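Local coordinates for probable ubiquitin-conjugating enzyme E2 7 (Caenorhabditis elegans, PDB 1PZV), which probably accepts ubiquitin from the E1 enzyme as a thioester and catalyses its covalent attachment to other proteins, at residues K9-D14 with R61-K66; D21-G26 with T117-V122; T46-G51 with I76-I81; K141-R144 with E149-K152. All blocks are in the same frame, centred on the assembly; numbering follows the deposited sequence.

Contact 1 (K9-D14 with R61-K66); sequences KKQLAD and RDYPQK
Gln-11 and Tyr-63 reach for each other from opposite directions and carry the whole contact between the helical segment 9-14 and the loop segment 61-66. The polar part is the glutamine amide at the hydroxyl end of the tyrosine. CD of Gln-11 lies in the plane of the ring, at its edge, 3.7 Å from CE1 of Tyr-63, and the amide stands almost upright on that plane, at 85°. Gln-11 gets there as an extended chain, its CG placed beside the backbone N (chi1 -66°). Tyr-63 and Pro-64 begin the Tyr-Pro-X-X-Pro-Pro sequence familiar from ubiquitin-conjugating enzymes, here on the loop between strands 52-58 and 69-72, which packs against the N-terminal helix 5-17. With an alanine here instead of Gln-11, the hydroxyl edge of Tyr-63 would probably lose its amide neighbour, leaving a gap at that end of the ring. Apolar packing continues round the tyrosine: Leu-7, Leu-8 and Val-115 touch it (Val-115 touches Gln-11 too), and Phe-59 meets its ring edge-to-face. A salt bridge lies within the helix, Lys-10 NZ to the syn lone pair of Asp-14 OD1 at 3.0 Å; on the loop, Lys-66 pairs with Asp-94.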
loop_
_atom_site.group_PDB
_atom_site.type_symbol
_atom_site.label_atom_id
_atom_site.label_comp_id
_atom_site.label_asym_id
_atom_site.label_seq_id
_atom_site.Cartn_x
_atom_site.Cartn_y
_atom_site.Cartn_z
ATOM N N LYS A 9 -8.323 2.195 -17.067
ATOM C CA LYS A 9 -9.115 1.029 -17.448
ATOM C C LYS A 9 -8.171 -0.064 -17.940
ATOM O O LYS A 9 -8.350 -1.249 -17.648
ATOM C CB LYS A 9 -10.134 1.389 -18.543
ATOM C CG LYS A 9 -11.292 2.269 -18.053
ATOM C CD LYS A 9 -12.208 2.714 -19.197
ATOM C CE LYS A 9 -13.235 3.774 -18.754
ATOM N NZ LYS A 9 -14.044 4.325 -19.902
ATOM N N LYS A 10 -7.152 0.353 -18.680
ATOM C CA LYS A 10 -6.168 -0.575 -19.216
ATOM C C LYS A 10 -5.350 -1.175 -18.078
ATOM O O LYS A 10 -5.201 -2.392 -18.004
ATOM C CB LYS A 10 -5.248 0.148 -20.219
ATOM C CG LYS A 10 -4.040 -0.650 -20.695
ATOM C CD LYS A 10 -4.452 -1.890 -21.449
ATOM C CE LYS A 10 -3.288 -2.871 -21.549
ATOM N NZ LYS A 10 -3.683 -4.175 -22.171
ATOM N N GLN A 11 -4.830 -0.325 -17.192
ATOM C CA GLN A 11 -4.021 -0.796 -16.073
ATOM C C GLN A 11 -4.796 -1.712 -15.118
ATOM O O GLN A 11 -4.282 -2.768 -14.704
ATOM C CB GLN A 11 -3.419 0.392 -15.308
ATOM C CG GLN A 11 -2.412 1.185 -16.139
ATOM C CD GLN A 11 -1.648 2.221 -15.337
ATOM O OE1 GLN A 11 -0.786 2.916 -15.861
ATOM N NE2 GLN A 11 -1.961 2.324 -14.061
ATOM N N LEU A 12 -6.024 -1.320 -14.778
ATOM C CA LEU A 12 -6.862 -2.123 -13.895
ATOM C C LEU A 12 -7.084 -3.506 -14.499
ATOM O O LEU A 12 -7.028 -4.523 -13.797
ATOM C CB LEU A 12 -8.218 -1.449 -13.680
ATOM C CG LEU A 12 -9.268 -2.274 -12.915
ATOM C CD1 LEU A 12 -8.723 -2.660 -11.559
ATOM C CD2 LEU A 12 -10.567 -1.482 -12.767
ATOM N N ALA A 13 -7.336 -3.528 -15.805
ATOM C CA ALA A 13 -7.577 -4.765 -16.535
ATOM C C ALA A 13 -6.377 -5.698 -16.523
ATOM O O ALA A 13 -6.536 -6.895 -16.320
ATOM C CB ALA A 13 -7.988 -4.452 -17.974
ATOM N N ASP A 14 -5.178 -5.171 -16.743
ATOM C CA ASP A 14 -4.007 -6.034 -16.733
ATOM C C ASP A 14 -3.886 -6.596 -15.332
ATOM O O ASP A 14 -3.689 -7.795 -15.130
ATOM C CB ASP A 14 -2.731 -5.262 -17.082
ATOM C CG ASP A 14 -2.781 -4.637 -18.467
ATOM O OD1 ASP A 14 -3.316 -5.273 -19.414
ATOM O OD2 ASP A 14 -2.262 -3.504 -18.608
ATOM N N ARG A 61 -7.568 13.223 -11.423
ATOM C CA ARG A 61 -8.133 13.284 -12.764
ATOM C C ARG A 61 -7.038 13.228 -13.837
ATOM O O ARG A 61 -7.290 12.826 -14.974
ATOM C CB ARG A 61 -8.969 14.564 -12.915
ATOM C CG ARG A 61 -10.043 14.756 -11.835
ATOM C CD ARG A 61 -10.976 13.545 -11.716
ATOM N NE ARG A 61 -12.068 13.783 -10.771
ATOM C CZ ARG A 61 -12.898 12.846 -10.315
ATOM N NH1 ARG A 61 -12.767 11.587 -10.712
ATOM N NH2 ARG A 61 -13.866 13.171 -9.466
ATOM N N ASP A 62 -5.825 13.615 -13.448
ATOM C CA ASP A 62 -4.647 13.645 -14.321
ATOM C C ASP A 62 -3.610 12.603 -13.890
ATOM O O ASP A 62 -2.414 12.887 -13.845
ATOM C CB ASP A 62 -4.018 15.031 -14.245
ATOM C CG ASP A 62 -3.866 15.512 -12.809
ATOM O OD1 ASP A 62 -4.901 15.644 -12.115
ATOM O OD2 ASP A 62 -2.720 15.749 -12.370
ATOM N N TYR A 63 -4.087 11.402 -13.591
ATOM C CA TYR A 63 -3.255 10.298 -13.123
ATOM C C TYR A 63 -1.783 10.211 -13.550
ATOM O O TYR A 63 -0.881 10.374 -12.720
ATOM C CB TYR A 63 -3.932 8.969 -13.452
ATOM C CG TYR A 63 -3.058 7.755 -13.209
ATOM C CD1 TYR A 63 -3.163 6.635 -14.031
ATOM C CD2 TYR A 63 -2.133 7.720 -12.164
ATOM C CE1 TYR A 63 -2.377 5.514 -13.825
ATOM C CE2 TYR A 63 -1.338 6.598 -11.953
ATOM C CZ TYR A 63 -1.469 5.499 -12.792
ATOM O OH TYR A 63 -0.699 4.375 -12.611
ATOM N N PRO A 64 -1.519 9.940 -14.837
ATOM C CA PRO A 64 -0.126 9.835 -15.274
ATOM C C PRO A 64 0.845 10.760 -14.537
ATOM O O PRO A 64 1.811 10.296 -13.937
ATOM C CB PRO A 64 -0.213 10.148 -16.761
ATOM C CG PRO A 64 -1.544 9.619 -17.126
ATOM C CD PRO A 64 -2.416 10.098 -15.994
ATOM N N GLN A 65 0.583 12.065 -14.566
ATOM C CA GLN A 65 1.475 13.020 -13.909
ATOM C C GLN A 65 0.937 13.552 -12.609
ATOM O O GLN A 65 0.793 14.755 -12.436
ATOM C CB GLN A 65 1.793 14.206 -14.827
ATOM C CG GLN A 65 0.588 14.825 -15.506
ATOM C CD GLN A 65 0.552 14.497 -16.987
ATOM O OE1 GLN A 65 -0.419 14.819 -17.689
ATOM N NE2 GLN A 65 1.621 13.857 -17.477
ATOM N N LYS A 66 0.651 12.642 -11.691
ATOM C CA LYS A 66 0.136 12.998 -10.379
ATOM C C LYS A 66 -0.170 11.682 -9.684
ATOM O O LYS A 66 -1.074 10.950 -10.082
ATOM C CB LYS A 66 -1.125 13.863 -10.514
ATOM C CG LYS A 66 -1.812 14.204 -9.197
ATOM C CD LYS A 66 -0.908 14.948 -8.222
ATOM C CE LYS A 66 -1.624 15.140 -6.879
ATOM N NZ LYS A 66 -0.793 15.856 -5.872
#

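Contact 2 (D21-G26 with T117-V122); sequences DGFSAG and TILLSV
Phe-23 lies along Leu-119, the two side chains running past one another in opposite directions. At the root of the phenylalanine, CB is 4.0 Å from Leu-119 CD1, and CG sits equally close to that methyl. Further out, CD1 of Phe-23 moves on to the other branch, 3.9 Å from Leu-119 CD2, which also meets CE1. The middle of the ring is covered by the base of the leucine: Leu-119 CB stands 4.2 Å from the centroid and only 2° off the normal, a CH-pi contact over one face. At the tip, CZ of Phe-23 comes 3.5 Å from the carbonyl O of Leu-119, and Val-122 CG1 lies near the ring plane, 4.2 Å from CZ. With CG beside the backbone N (chi1 -76°) the ring is carried toward the helix, and chi2 of -82° turns a face to Leu-119. A serine in place of Phe-23 would leave Leu-119 without the ring it covers, and is likely to open a gap between strand and helix. In the E2 fold this is where the first strand of the antiparallel meander, 23-27, faces helix 115-127, which packs across the sheet. Met-15 of helix 5-17 touches both Ala-25 and Leu-119. Backbone bonds tie the strand to strand 35-41, while in the helix Ile-118 O accepts from Val-122 N and Ser-121 OG, the latter at 3.0 Å. What joins strand to helix is therefore apolar burial and dispersion, a leucine over one face of the ring and a valine at its edge.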
loop_
_atom_site.group_PDB
_atom_site.type_symbol
_atom_site.label_atom_id
_atom_site.label_comp_id
_atom_site.label_asym_id
_atom_site.label_seq_id
_atom_site.Cartn_x
_atom_site.Cartn_y
_atom_site.Cartn_z
ATOM N N ASP A 21 1.554 -10.710 -7.868
ATOM C CA ASP A 21 1.393 -11.763 -6.864
ATOM C C ASP A 21 1.080 -11.255 -5.449
ATOM O O ASP A 21 1.889 -10.558 -4.833
ATOM C CB ASP A 21 2.650 -12.640 -6.834
ATOM C CG ASP A 21 2.538 -13.782 -5.834
ATOM O OD1 ASP A 21 1.595 -14.597 -5.978
ATOM O OD2 ASP A 21 3.381 -13.865 -4.904
ATOM N N GLY A 22 -0.102 -11.602 -4.941
ATOM C CA GLY A 22 -0.481 -11.169 -3.608
ATOM C C GLY A 22 -1.255 -9.860 -3.554
ATOM O O GLY A 22 -1.346 -9.221 -2.497
ATOM N N PHE A 23 -1.815 -9.456 -4.690
ATOM C CA PHE A 23 -2.587 -8.220 -4.771
ATOM C C PHE A 23 -3.830 -8.455 -5.626
ATOM O O PHE A 23 -3.749 -8.997 -6.736
ATOM C CB PHE A 23 -1.746 -7.103 -5.397
ATOM C CG PHE A 23 -0.711 -6.508 -4.474
ATOM C CD1 PHE A 23 -1.061 -5.523 -3.553
ATOM C CD2 PHE A 23 0.616 -6.926 -4.534
ATOM C CE1 PHE A 23 -0.099 -4.953 -2.707
ATOM C CE2 PHE A 23 1.596 -6.361 -3.685
ATOM C CZ PHE A 23 1.236 -5.379 -2.773
ATOM N N SER A 24 -4.982 -8.051 -5.103
ATOM C CA SER A 24 -6.257 -8.199 -5.807
ATOM C C SER A 24 -6.874 -6.804 -5.979
ATOM O O SER A 24 -7.137 -6.113 -4.994
ATOM C CB SER A 24 -7.184 -9.104 -4.992
ATOM O OG SER A 24 -8.494 -9.124 -5.523
ATOM N N ALA A 25 -7.107 -6.383 -7.220
ATOM C CA ALA A 25 -7.657 -5.046 -7.452
ATOM C C ALA A 25 -9.057 -5.032 -8.059
ATOM O O ALA A 25 -9.386 -5.846 -8.917
ATOM C CB ALA A 25 -6.691 -4.224 -8.333
ATOM N N GLY A 26 -9.877 -4.094 -7.603
ATOM C CA GLY A 26 -11.227 -3.976 -8.106
ATOM C C GLY A 26 -11.678 -2.550 -7.905
ATOM O O GLY A 26 -10.906 -1.725 -7.438
ATOM N N THR A 117 3.904 -0.398 -10.524
ATOM C CA THR A 117 5.075 0.170 -9.865
ATOM C C THR A 117 4.765 0.444 -8.388
ATOM O O THR A 117 5.533 0.082 -7.492
ATOM C CB THR A 117 5.509 1.503 -10.547
ATOM O OG1 THR A 117 5.727 1.286 -11.948
ATOM C CG2 THR A 117 6.809 2.026 -9.923
ATOM N N ILE A 118 3.635 1.093 -8.145
ATOM C CA ILE A 118 3.197 1.399 -6.797
ATOM C C ILE A 118 3.088 0.106 -6.004
ATOM O O ILE A 118 3.720 -0.038 -4.953
ATOM C CB ILE A 118 1.807 2.084 -6.799
ATOM C CG1 ILE A 118 1.920 3.464 -7.433
ATOM C CG2 ILE A 118 1.264 2.211 -5.381
ATOM C CD1 ILE A 118 0.593 4.116 -7.702
ATOM N N LEU A 119 2.291 -0.836 -6.505
ATOM C CA LEU A 119 2.107 -2.087 -5.791
ATOM C C LEU A 119 3.430 -2.787 -5.485
ATOM O O LEU A 119 3.604 -3.377 -4.408
ATOM C CB LEU A 119 1.164 -3.014 -6.561
ATOM C CG LEU A 119 -0.283 -2.510 -6.667
ATOM C CD1 LEU A 119 -1.171 -3.621 -7.219
ATOM C CD2 LEU A 119 -0.779 -2.074 -5.310
ATOM N N LEU A 120 4.370 -2.705 -6.416
ATOM C CA LEU A 120 5.663 -3.328 -6.205
ATOM C C LEU A 120 6.414 -2.625 -5.092
ATOM O O LEU A 120 6.961 -3.276 -4.199
ATOM C CB LEU A 120 6.500 -3.299 -7.488
ATOM C CG LEU A 120 6.098 -4.332 -8.545
ATOM C CD1 LEU A 120 6.883 -4.126 -9.822
ATOM C CD2 LEU A 120 6.331 -5.726 -7.974
ATOM N N SER A 121 6.451 -1.297 -5.131
ATOM C CA SER A 121 7.167 -0.578 -4.084
ATOM C C SER A 121 6.477 -0.805 -2.730
ATOM O O SER A 121 7.076 -0.581 -1.676
ATOM C CB SER A 121 7.280 0.922 -4.416
ATOM O OG SER A 121 6.061 1.599 -4.213
ATOM N N VAL A 122 5.228 -1.269 -2.760
ATOM C CA VAL A 122 4.503 -1.554 -1.520
ATOM C C VAL A 122 4.976 -2.876 -0.889
ATOM O O VAL A 122 5.026 -3.010 0.339
ATOM C CB VAL A 122 2.991 -1.607 -1.753
ATOM C CG1 VAL A 122 2.276 -2.067 -0.481
ATOM C CG2 VAL A 122 2.508 -0.247 -2.181
#

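Contact 3 (T46-G51 with I76-I81); sequences TLYEGG and IWHPNI
The hydroxyl of Tyr-48 is gripped twice by the segment 76-81. It donates to Trp-77 O at 2.7 Å, tilted somewhat from the plane of that carbonyl, and it accepts from His-78 ND1 at 2.8 Å. The second bond is fairly straight, 157° at the hydrogen, with Tyr-48 OH close to the imidazole plane; the two bonds together fix how the hydroxyl is turned, and the ND1 bond holds the imidazole on that side. His-78 brings ND1 into position with its CG anti to the backbone N (chi1 -165°), crossing the tyrosine at about a right angle, and the ring planes meet obliquely at 60°. His-78, Pro-79 and Asn-80 form the His-Pro-Asn signature of ubiquitin-conjugating enzymes, set in a type I turn that Ile-81 N closes onto His-78 O at 3.1 Å. The backbone of Asn-80 is hydrogen-bonded to that of Cys-88, the predicted thioester residue, so the tyrosine holds the histidine that starts a turn beside the active site. Along the CD2-CE2 side of the ring the contact turns apolar: Ile-76 CG1 packs 3.9 Å from Tyr-48 CE2. Val-154 of helix 147-161 touches Tyr-48, and Met-125 packs on His-78.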
loop_
_atom_site.group_PDB
_atom_site.type_symbol
_atom_site.label_atom_id
_atom_site.label_comp_id
_atom_site.label_asym_id
_atom_site.label_seq_id
_atom_site.Cartn_x
_atom_site.Cartn_y
_atom_site.Cartn_z
ATOM N N THR A 46 7.935 -11.983 6.009
ATOM C CA THR A 46 7.813 -10.629 6.537
ATOM C C THR A 46 6.822 -10.795 7.682
ATOM O O THR A 46 6.082 -11.779 7.715
ATOM C CB THR A 46 7.232 -9.614 5.495
ATOM O OG1 THR A 46 5.814 -9.774 5.404
ATOM C CG2 THR A 46 7.838 -9.834 4.117
ATOM N N LEU A 47 6.809 -9.857 8.622
ATOM C CA LEU A 47 5.894 -9.944 9.754
ATOM C C LEU A 47 4.451 -9.949 9.280
ATOM O O LEU A 47 3.534 -10.398 9.985
ATOM C CB LEU A 47 6.125 -8.784 10.712
ATOM C CG LEU A 47 7.507 -8.816 11.354
ATOM C CD1 LEU A 47 7.646 -7.623 12.285
ATOM C CD2 LEU A 47 7.697 -10.133 12.105
ATOM N N TYR A 48 4.253 -9.437 8.078
ATOM C CA TYR A 48 2.931 -9.409 7.499
ATOM C C TYR A 48 2.966 -10.607 6.559
ATOM O O TYR A 48 3.513 -10.518 5.460
ATOM C CB TYR A 48 2.743 -8.093 6.744
ATOM C CG TYR A 48 3.268 -6.895 7.514
ATOM C CD1 TYR A 48 4.640 -6.650 7.622
ATOM C CD2 TYR A 48 2.393 -6.012 8.149
ATOM C CE1 TYR A 48 5.121 -5.559 8.342
ATOM C CE2 TYR A 48 2.865 -4.917 8.873
ATOM C CZ TYR A 48 4.229 -4.697 8.965
ATOM O OH TYR A 48 4.694 -3.619 9.698
ATOM N N GLU A 49 2.430 -11.739 7.005
ATOM C CA GLU A 49 2.440 -12.940 6.185
ATOM C C GLU A 49 1.057 -13.427 5.803
ATOM O O GLU A 49 0.762 -13.616 4.611
ATOM C CB GLU A 49 3.172 -14.067 6.890
ATOM C CG GLU A 49 4.601 -14.258 6.441
ATOM C CD GLU A 49 4.940 -15.729 6.236
ATOM O OE1 GLU A 49 6.106 -16.113 6.469
ATOM O OE2 GLU A 49 4.041 -16.501 5.832
ATOM N N GLY A 50 0.209 -13.642 6.804
ATOM C CA GLY A 50 -1.135 -14.111 6.517
ATOM C C GLY A 50 -2.126 -12.969 6.531
ATOM O O GLY A 50 -3.324 -13.172 6.688
ATOM N N GLY A 51 -1.624 -11.760 6.350
ATOM C CA GLY A 51 -2.500 -10.615 6.385
ATOM C C GLY A 51 -3.307 -10.329 5.138
ATOM O O GLY A 51 -2.790 -10.360 4.027
ATOM N N ILE A 76 -3.259 -1.903 10.587
ATOM C CA ILE A 76 -1.925 -2.351 10.211
ATOM C C ILE A 76 -0.930 -1.550 11.042
ATOM O O ILE A 76 -1.134 -0.357 11.273
ATOM C CB ILE A 76 -1.646 -2.146 8.706
ATOM C CG1 ILE A 76 -0.320 -2.815 8.341
ATOM C CG2 ILE A 76 -1.632 -0.658 8.367
ATOM C CD1 ILE A 76 -0.149 -3.041 6.861
ATOM N N TRP A 77 0.128 -2.207 11.512
ATOM C CA TRP A 77 1.132 -1.530 12.332
ATOM C C TRP A 77 2.440 -1.435 11.571
ATOM O O TRP A 77 3.232 -2.378 11.540
ATOM C CB TRP A 77 1.345 -2.277 13.658
ATOM C CG TRP A 77 2.116 -1.476 14.682
ATOM C CD1 TRP A 77 3.357 -1.762 15.179
ATOM C CD2 TRP A 77 1.727 -0.228 15.278
ATOM N NE1 TRP A 77 3.772 -0.767 16.033
ATOM C CE2 TRP A 77 2.794 0.190 16.109
ATOM C CE3 TRP A 77 0.587 0.587 15.178
ATOM C CZ2 TRP A 77 2.750 1.381 16.846
ATOM C CZ3 TRP A 77 0.544 1.776 15.914
ATOM C CH2 TRP A 77 1.625 2.162 16.730
ATOM N N HIS A 78 2.658 -0.280 10.952
ATOM C CA HIS A 78 3.867 -0.068 10.160
ATOM C C HIS A 78 4.439 1.354 10.259
ATOM O O HIS A 78 3.702 2.351 10.309
ATOM C CB HIS A 78 3.590 -0.399 8.684
ATOM C CG HIS A 78 4.828 -0.551 7.860
ATOM N ND1 HIS A 78 5.553 -1.726 7.815
ATOM C CD2 HIS A 78 5.486 0.321 7.062
ATOM C CE1 HIS A 78 6.595 -1.571 7.023
ATOM N NE2 HIS A 78 6.580 -0.335 6.551
ATOM N N PRO A 79 5.773 1.456 10.294
ATOM C CA PRO A 79 6.489 2.729 10.379
ATOM C C PRO A 79 6.076 3.720 9.288
ATOM O O PRO A 79 6.022 4.931 9.532
ATOM C CB PRO A 79 7.948 2.308 10.236
ATOM C CG PRO A 79 7.963 0.977 10.938
ATOM C CD PRO A 79 6.698 0.316 10.438
ATOM N N ASN A 80 5.782 3.209 8.091
ATOM C CA ASN A 80 5.416 4.070 6.971
ATOM C C ASN A 80 3.941 4.189 6.651
ATOM O O ASN A 80 3.559 4.664 5.587
ATOM C CB ASN A 80 6.193 3.646 5.741
ATOM C CG ASN A 80 7.687 3.718 5.967
ATOM O OD1 ASN A 80 8.373 2.690 5.966
ATOM N ND2 ASN A 80 8.204 4.937 6.186
ATOM N N ILE A 81 3.110 3.746 7.580
ATOM C CA ILE A 81 1.673 3.871 7.431
ATOM C C ILE A 81 1.317 4.674 8.680
ATOM O O ILE A 81 1.595 4.227 9.795
ATOM C CB ILE A 81 0.957 2.518 7.516
ATOM C CG1 ILE A 81 1.673 1.479 6.657
ATOM C CG2 ILE A 81 -0.486 2.678 7.062
ATOM C CD1 ILE A 81 1.594 1.743 5.179
#

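Contact 4 (K141-R144 with E149-K152); sequences KMQR and EFKK
Phe-150 holds its CG anti to the backbone N (chi1 -176°), which sends the ring out from helix 147-161 toward helix 137-144, where Met-142 and Gln-143 share the same kind of first torsion and receive it from two directions. Gln-143 takes the face. Its CB stands 3.7 Å from the centroid of the Phe-150 ring, close to the normal, a CH-pi contact over the centre. The glutamine then runs on across that face, with CG 3.6 Å from Phe-150 CE2, and its amide plane lies 32° from that of the ring, nearer to parallel than to upright, with OE1 reaching toward CE2 and CZ. Met-142 takes the edge and the stem: its CG lies 3.6 Å from Phe-150 CB, and SD continues along the backbone, 3.7 Å from Phe-150 CA. Measured to the centroid of the Phe-150 ring, Met-142 SD is 5.3 Å away and close to the ring plane, an edge-on Met-aromatic contact. A bend at the last torsion (chi3 -62°) turns the methyl CE toward Glu-149, 4.3 Å from its OE2. Only a very short connection separates the two helices, which pack as a pair at the C-terminal end of the E2 fold. Elsewhere the Phe-150 side chain meets the Trp-77 ring and Leu-47, which joins the pair to the loops of the core. Between the two segments, then, Gln-143 covers the ring face and Met-142 its edge and stem, a contact of dispersion with weak CH-pi and sulfur-aromatic attraction.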
loop_
_atom_site.group_PDB
_atom_site.type_symbol
_atom_site.label_atom_id
_atom_site.label_comp_id
_atom_site.label_asym_id
_atom_site.label_seq_id
_atom_site.Cartn_x
_atom_site.Cartn_y
_atom_site.Cartn_z
ATOM N N LYS A 141 9.826 3.800 16.217
ATOM C CA LYS A 141 10.540 3.648 17.477
ATOM C C LYS A 141 10.447 2.209 17.970
ATOM O O LYS A 141 11.442 1.608 18.390
ATOM C CB LYS A 141 9.952 4.594 18.533
ATOM C CG LYS A 141 10.688 4.564 19.866
ATOM C CD LYS A 141 10.332 5.751 20.752
ATOM C CE LYS A 141 11.232 5.794 21.990
ATOM N NZ LYS A 141 10.955 6.968 22.867
ATOM N N MET A 142 9.248 1.651 17.896
ATOM C CA MET A 142 9.041 0.299 18.364
ATOM C C MET A 142 9.886 -0.768 17.688
ATOM O O MET A 142 10.618 -1.487 18.357
ATOM C CB MET A 142 7.573 -0.080 18.254
ATOM C CG MET A 142 7.249 -1.305 19.070
ATOM S SD MET A 142 5.496 -1.570 19.194
ATOM C CE MET A 142 4.987 -0.063 20.052
ATOM N N GLN A 143 9.801 -0.882 16.371
ATOM C CA GLN A 143 10.567 -1.913 15.688
ATOM C C GLN A 143 12.072 -1.827 15.926
ATOM O O GLN A 143 12.765 -2.846 15.943
ATOM C CB GLN A 143 10.296 -1.863 14.193
ATOM C CG GLN A 143 10.776 -3.103 13.476
ATOM C CD GLN A 143 10.800 -2.918 11.989
ATOM O OE1 GLN A 143 9.885 -2.318 11.414
ATOM N NE2 GLN A 143 11.844 -3.436 11.341
ATOM N N ARG A 144 12.571 -0.606 16.110
ATOM C CA ARG A 144 13.997 -0.358 16.331
ATOM C C ARG A 144 14.540 -0.841 17.682
ATOM O O ARG A 144 15.566 -1.519 17.739
ATOM C CB ARG A 144 14.284 1.139 16.157
ATOM C CG ARG A 144 14.139 1.639 14.719
ATOM C CD ARG A 144 15.492 1.739 14.024
ATOM N NE ARG A 144 16.254 2.889 14.505
ATOM C CZ ARG A 144 17.519 3.152 14.182
ATOM N NH1 ARG A 144 18.181 2.338 13.370
ATOM N NH2 ARG A 144 18.120 4.236 14.663
ATOM N N GLU A 149 7.561 -6.355 21.494
ATOM C CA GLU A 149 6.147 -6.033 21.422
ATOM C C GLU A 149 5.671 -5.705 20.013
ATOM O O GLU A 149 4.488 -5.873 19.702
ATOM C CB GLU A 149 5.831 -4.862 22.344
ATOM C CG GLU A 149 4.375 -4.796 22.738
ATOM C CD GLU A 149 3.922 -3.381 23.008
ATOM O OE1 GLU A 149 4.614 -2.682 23.782
ATOM O OE2 GLU A 149 2.876 -2.971 22.449
ATOM N N PHE A 150 6.593 -5.238 19.171
ATOM C CA PHE A 150 6.264 -4.877 17.794
ATOM C C PHE A 150 5.737 -6.068 16.989
ATOM O O PHE A 150 4.654 -5.994 16.401
ATOM C CB PHE A 150 7.487 -4.290 17.083
ATOM C CG PHE A 150 7.199 -3.813 15.682
ATOM C CD1 PHE A 150 6.535 -2.611 15.461
ATOM C CD2 PHE A 150 7.578 -4.577 14.580
ATOM C CE1 PHE A 150 6.251 -2.177 14.159
ATOM C CE2 PHE A 150 7.295 -4.150 13.278
ATOM C CZ PHE A 150 6.633 -2.949 13.072
ATOM N N LYS A 151 6.501 -7.156 16.945
ATOM C CA LYS A 151 6.061 -8.338 16.213
ATOM C C LYS A 151 4.730 -8.793 16.777
ATOM O O LYS A 151 3.871 -9.290 16.051
ATOM C CB LYS A 151 7.077 -9.479 16.345
ATOM C CG LYS A 151 8.338 -9.289 15.513
ATOM C CD LYS A 151 9.170 -10.570 15.415
ATOM C CE LYS A 151 9.826 -10.937 16.739
ATOM N NZ LYS A 151 10.745 -12.109 16.599
ATOM N N LYS A 152 4.572 -8.605 18.082
ATOM C CA LYS A 152 3.363 -9.002 18.785
ATOM C C LYS A 152 2.156 -8.181 18.332
ATOM O O LYS A 152 1.030 -8.672 18.338
ATOM C CB LYS A 152 3.580 -8.850 20.296
ATOM C CG LYS A 152 2.504 -9.483 21.164
ATOM C CD LYS A 152 2.679 -9.079 22.625
ATOM C CE LYS A 152 1.411 -9.333 23.436
ATOM N NZ LYS A 152 1.511 -8.780 24.816
#

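The four contacts run from one end of the elongated domain to the other, contacts 1 and 4 being 36 Å apart between centres. Contact 1 passes into contact 2 where Leu-12 CD1 packs 4.1 Å from Ala-25 CB, helix 5-17 against the first strand. Contacts 2 and 3 do not touch, their nearest atoms being about 7 Å apart, yet they lie nearest the predicted thioester residue Cys-88: its side chain is about 9 Å from that of His-78 and about 11 Å from that of Val-122. Contact 3 continues into contact 4, with Leu-47 CD1 3.6 Å from Phe-150 CE2, so the C-terminal helices lean on loop 46-51 and, through Trp-77, on 76-81 beside the predicted active site.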